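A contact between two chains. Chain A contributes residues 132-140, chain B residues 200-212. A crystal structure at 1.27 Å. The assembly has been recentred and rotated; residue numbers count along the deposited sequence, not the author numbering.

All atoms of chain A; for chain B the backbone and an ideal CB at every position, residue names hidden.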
# COMPACT_ATOMS: atom_id res chain seq x y z
N PHE A 132 -8.89 -17.64 -9.59
CA PHE A 132 -8.66 -17.47 -11.04
C PHE A 132 -7.50 -18.34 -11.51
O PHE A 132 -7.61 -18.98 -12.60
CB PHE A 132 -8.36 -16.01 -11.38
CG PHE A 132 -9.57 -15.12 -11.22
CD1 PHE A 132 -10.49 -15.02 -12.22
CD2 PHE A 132 -9.72 -14.30 -10.10
CE1 PHE A 132 -11.56 -14.18 -12.13
CE2 PHE A 132 -10.80 -13.42 -10.01
CZ PHE A 132 -11.70 -13.39 -11.02
N VAL A 133 -6.40 -18.36 -10.79
CA VAL A 133 -5.18 -19.07 -11.26
C VAL A 133 -5.44 -20.57 -11.39
O VAL A 133 -4.76 -21.23 -12.19
CB VAL A 133 -3.97 -18.77 -10.36
CG1 VAL A 133 -4.04 -19.48 -9.04
CG2 VAL A 133 -2.68 -19.08 -11.02
N ARG A 134 -6.40 -21.12 -10.62
CA ARG A 134 -6.66 -22.56 -10.65
C ARG A 134 -7.28 -22.99 -11.96
O ARG A 134 -7.17 -24.15 -12.32
CB ARG A 134 -7.55 -22.98 -9.50
CG ARG A 134 -6.95 -22.76 -8.12
CD ARG A 134 -7.83 -23.34 -7.06
NE ARG A 134 -7.32 -23.18 -5.70
CZ ARG A 134 -8.09 -23.39 -4.59
NH1 ARG A 134 -9.37 -23.68 -4.71
NH2 ARG A 134 -7.60 -23.31 -3.38
N ILE A 135 -7.84 -22.05 -12.72
CA ILE A 135 -8.32 -22.34 -14.09
C ILE A 135 -7.52 -21.58 -15.15
O ILE A 135 -7.94 -21.48 -16.31
CB ILE A 135 -9.83 -22.16 -14.22
CG1 ILE A 135 -10.30 -20.73 -13.98
CG2 ILE A 135 -10.57 -23.14 -13.32
CD1 ILE A 135 -11.76 -20.45 -14.32
N GLY A 136 -6.30 -21.18 -14.79
CA GLY A 136 -5.39 -20.56 -15.77
C GLY A 136 -5.74 -19.13 -16.17
O GLY A 136 -5.32 -18.70 -17.23
N LEU A 137 -6.44 -18.42 -15.27
CA LEU A 137 -6.85 -17.04 -15.55
C LEU A 137 -6.15 -16.07 -14.61
O LEU A 137 -5.52 -16.47 -13.64
CB LEU A 137 -8.37 -16.95 -15.43
CG LEU A 137 -9.20 -17.68 -16.49
CD1 LEU A 137 -10.68 -17.33 -16.31
CD2 LEU A 137 -8.78 -17.35 -17.93
N VAL A 138 -6.28 -14.81 -14.94
CA VAL A 138 -5.76 -13.70 -14.11
C VAL A 138 -6.87 -13.11 -13.26
O VAL A 138 -8.07 -13.32 -13.55
CB VAL A 138 -5.15 -12.60 -15.01
CG1 VAL A 138 -4.10 -13.14 -15.95
CG2 VAL A 138 -6.21 -11.79 -15.77
N PRO A 139 -6.57 -12.33 -12.22
CA PRO A 139 -7.61 -11.65 -11.47
C PRO A 139 -8.36 -10.67 -12.37
O PRO A 139 -7.75 -9.92 -13.11
CB PRO A 139 -6.83 -10.95 -10.39
CG PRO A 139 -5.43 -10.84 -10.84
CD PRO A 139 -5.24 -12.10 -11.64
N ASP A 140 -9.69 -10.64 -12.24
CA ASP A 140 -10.50 -9.66 -12.96
C ASP A 140 -11.52 -9.03 -12.02
O ASP A 140 -11.51 -9.27 -10.81
CB ASP A 140 -11.05 -10.25 -14.28
CG ASP A 140 -12.17 -11.27 -14.18
OD1 ASP A 140 -12.95 -11.23 -13.19
OD2 ASP A 140 -12.24 -12.11 -15.11
N UNK B 200 2.49 -25.27 -12.87
CA UNK B 200 1.32 -24.40 -12.88
C UNK B 200 1.13 -23.69 -14.21
O UNK B 200 1.86 -23.86 -15.19
CB UNK B 200 1.43 -23.37 -11.76
N UNK B 201 0.09 -22.84 -14.26
CA UNK B 201 -0.30 -22.16 -15.51
C UNK B 201 0.61 -20.95 -15.73
O UNK B 201 0.28 -19.84 -15.34
CB UNK B 201 -1.77 -21.73 -15.47
N UNK B 202 1.72 -21.20 -16.39
CA UNK B 202 2.79 -20.21 -16.49
C UNK B 202 2.29 -18.89 -17.11
O UNK B 202 2.75 -17.80 -16.70
CB UNK B 202 3.94 -20.77 -17.32
N UNK B 203 1.41 -18.98 -18.09
CA UNK B 203 0.89 -17.75 -18.71
C UNK B 203 0.07 -16.95 -17.71
O UNK B 203 0.12 -15.69 -17.71
CB UNK B 203 0.04 -18.08 -19.94
N UNK B 204 -0.74 -17.61 -16.92
CA UNK B 204 -1.55 -16.91 -15.92
C UNK B 204 -0.62 -16.27 -14.91
O UNK B 204 -0.83 -15.13 -14.51
CB UNK B 204 -2.53 -17.86 -15.23
N UNK B 205 0.49 -16.94 -14.55
CA UNK B 205 1.46 -16.31 -13.62
C UNK B 205 2.03 -15.07 -14.29
O UNK B 205 2.16 -14.01 -13.64
CB UNK B 205 2.58 -17.28 -13.23
N UNK B 206 2.47 -15.17 -15.52
CA UNK B 206 3.14 -14.05 -16.21
C UNK B 206 2.23 -12.84 -16.27
O UNK B 206 2.68 -11.73 -16.06
CB UNK B 206 3.56 -14.45 -17.62
N UNK B 207 0.99 -13.08 -16.66
CA UNK B 207 0.03 -11.98 -16.89
C UNK B 207 -0.41 -11.38 -15.55
O UNK B 207 -0.60 -10.17 -15.45
CB UNK B 207 -1.19 -12.48 -17.67
N UNK B 208 -0.53 -12.20 -14.52
CA UNK B 208 -0.84 -11.71 -13.16
C UNK B 208 0.28 -10.79 -12.68
O UNK B 208 -0.00 -9.73 -12.09
CB UNK B 208 -1.03 -12.87 -12.19
N UNK B 209 1.50 -11.17 -12.93
CA UNK B 209 2.66 -10.34 -12.51
C UNK B 209 2.60 -8.97 -13.17
O UNK B 209 2.91 -7.97 -12.52
CB UNK B 209 3.98 -11.03 -12.86
N UNK B 210 2.16 -8.91 -14.42
CA UNK B 210 2.04 -7.63 -15.14
C UNK B 210 0.99 -6.76 -14.48
O UNK B 210 1.21 -5.55 -14.31
CB UNK B 210 1.69 -7.86 -16.61
N UNK B 211 -0.16 -7.33 -14.14
CA UNK B 211 -1.21 -6.57 -13.46
C UNK B 211 -0.72 -6.01 -12.13
O UNK B 211 -0.98 -4.86 -11.81
CB UNK B 211 -2.44 -7.45 -13.23
N UNK B 212 -0.01 -6.83 -11.38
CA UNK B 212 0.52 -6.38 -10.09
C UNK B 212 1.53 -5.28 -10.27
O UNK B 212 1.51 -4.32 -9.48
CB UNK B 212 1.15 -7.54 -9.33

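Position 200 has an ideal CB with nothing of chain A within 5.5 Å. Many residues would fit. It is G200(B).

Position 201 precedes the helix and points toward chain A. Its ideal CB lies 3.8 Å from the CA of G136(A) and 4.5 Å from the O of V133(A). A small or compact apolar group suits it; phi of -81° also allows proline. It is P201(B), the N-cap residue. Its CG lies 3.3 Å from the O of V133(A) and 3.8 Å from V133(A) CG2.

Positions 202 and 203 have no chain A atom within 5.5 Å of their ideal CB atoms. Polar or long side chains are possible. They are T202(B) and R203(B); the arginine's end leads away.

Position 204 points toward chain A at close range. The ideal CB is 3.5 Å from the O of G136(A) and 3.7 Å from the O of L137(A). Little room remains, so a small residue suits best. It is A204(B), whose CB also lies 4.4 Å from V133(A) CG2.

Position 205 points away. A long apolar or aromatic side chain could reach V133(A) CG2; a short one would leave chain A alone. It is Y205(B), with chi1 in m. Its ring comes back to V133(A), with CE1 3.6 Å from CG2, in an oblique approach.

Position 206 points sideways and meets nothing of chain A; many residues would fit. It is A206(B).

Position 207 points toward chain A, and its ideal CB is a tight 3.4 Å from V138(A) CG1. An apolar residue suits this methyl. It is L207(B), with its CB 3.5 Å from V138(A) CG1.

Position 208 points sideways; its ideal CB lies 4.3 Å from the CD of P139(A). A small apolar group would suit P139(A) CD and V138(A) CG1. A short polar one could use the L137(A) carbonyl, though its O is 5.9 Å from the ideal CB. It is T208(B), with chi1 in m. Its OG1 donates to the O of A204(B) at 2.8 Å. A water bridges the chains, donating to T208(B) OG1 at 2.9 Å and to L137(A) O at 2.8 Å.

Positions 209 and 210 are out of reach, which leaves the choice open. They are K209(B) and K210(B).

Position 211 points toward chain A, with P139(A) CG 5.1 Å from the ideal CB. That gap favours a medium or large apolar side chain. It is L211(B). Its CD1 lies 3.9 Å from V138(A) CG2 and 4.0 Å from P139(A) CG.

Position 212 points sideways; many residues would fit. It is L212(B).

Chain B 200-212: GPTRAYALTKKLL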
# COMPACT_ATOMS: atom_id res chain seq x y z
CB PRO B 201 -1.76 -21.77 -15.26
CG PRO B 201 -1.85 -21.56 -13.75
CD PRO B 201 -0.89 -22.59 -13.16
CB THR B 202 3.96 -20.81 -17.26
OG1 THR B 202 4.21 -22.13 -16.81
CG2 THR B 202 5.20 -19.97 -17.18
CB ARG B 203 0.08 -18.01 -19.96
CG ARG B 203 0.82 -18.71 -21.08
CD ARG B 203 2.08 -17.99 -21.49
NE ARG B 203 1.80 -16.62 -21.91
CZ ARG B 203 2.59 -15.55 -21.78
NH1 ARG B 203 2.16 -14.35 -22.16
NH2 ARG B 203 3.77 -15.66 -21.22
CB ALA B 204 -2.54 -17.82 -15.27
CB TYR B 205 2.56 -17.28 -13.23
CG TYR B 205 2.14 -18.53 -12.49
CD1 TYR B 205 1.13 -18.57 -11.56
CD2 TYR B 205 2.87 -19.69 -12.66
CE1 TYR B 205 0.86 -19.70 -10.81
CE2 TYR B 205 2.62 -20.84 -11.94
CZ TYR B 205 1.60 -20.86 -11.02
OH TYR B 205 1.34 -22.00 -10.31
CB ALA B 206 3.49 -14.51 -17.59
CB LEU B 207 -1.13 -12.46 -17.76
CG LEU B 207 -0.73 -12.90 -19.16
CD1 LEU B 207 -1.88 -13.53 -19.87
CD2 LEU B 207 -0.21 -11.78 -20.00
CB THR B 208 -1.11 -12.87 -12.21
OG1 THR B 208 -2.24 -13.60 -12.68
CG2 THR B 208 -1.40 -12.41 -10.81
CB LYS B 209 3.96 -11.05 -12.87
CG LYS B 209 4.24 -12.21 -11.95
CD LYS B 209 5.42 -13.02 -12.43
CE LYS B 209 6.70 -12.20 -12.54
NZ LYS B 209 7.91 -13.10 -12.44
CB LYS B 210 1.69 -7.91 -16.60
CG LYS B 210 2.76 -8.59 -17.43
CD LYS B 210 2.49 -8.71 -18.96
CE LYS B 210 3.39 -9.80 -19.54
NZ LYS B 210 4.85 -9.52 -19.36
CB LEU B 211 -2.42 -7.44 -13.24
CG LEU B 211 -3.20 -7.78 -14.49
CD1 LEU B 211 -4.20 -8.90 -14.17
CD2 LEU B 211 -3.97 -6.58 -15.02
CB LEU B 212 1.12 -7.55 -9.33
CG LEU B 212 0.11 -8.58 -8.79
CD1 LEU B 212 0.85 -9.73 -8.17
CD2 LEU B 212 -0.86 -7.91 -7.82
O HOH W 1 -4.13 -15.43 -11.39
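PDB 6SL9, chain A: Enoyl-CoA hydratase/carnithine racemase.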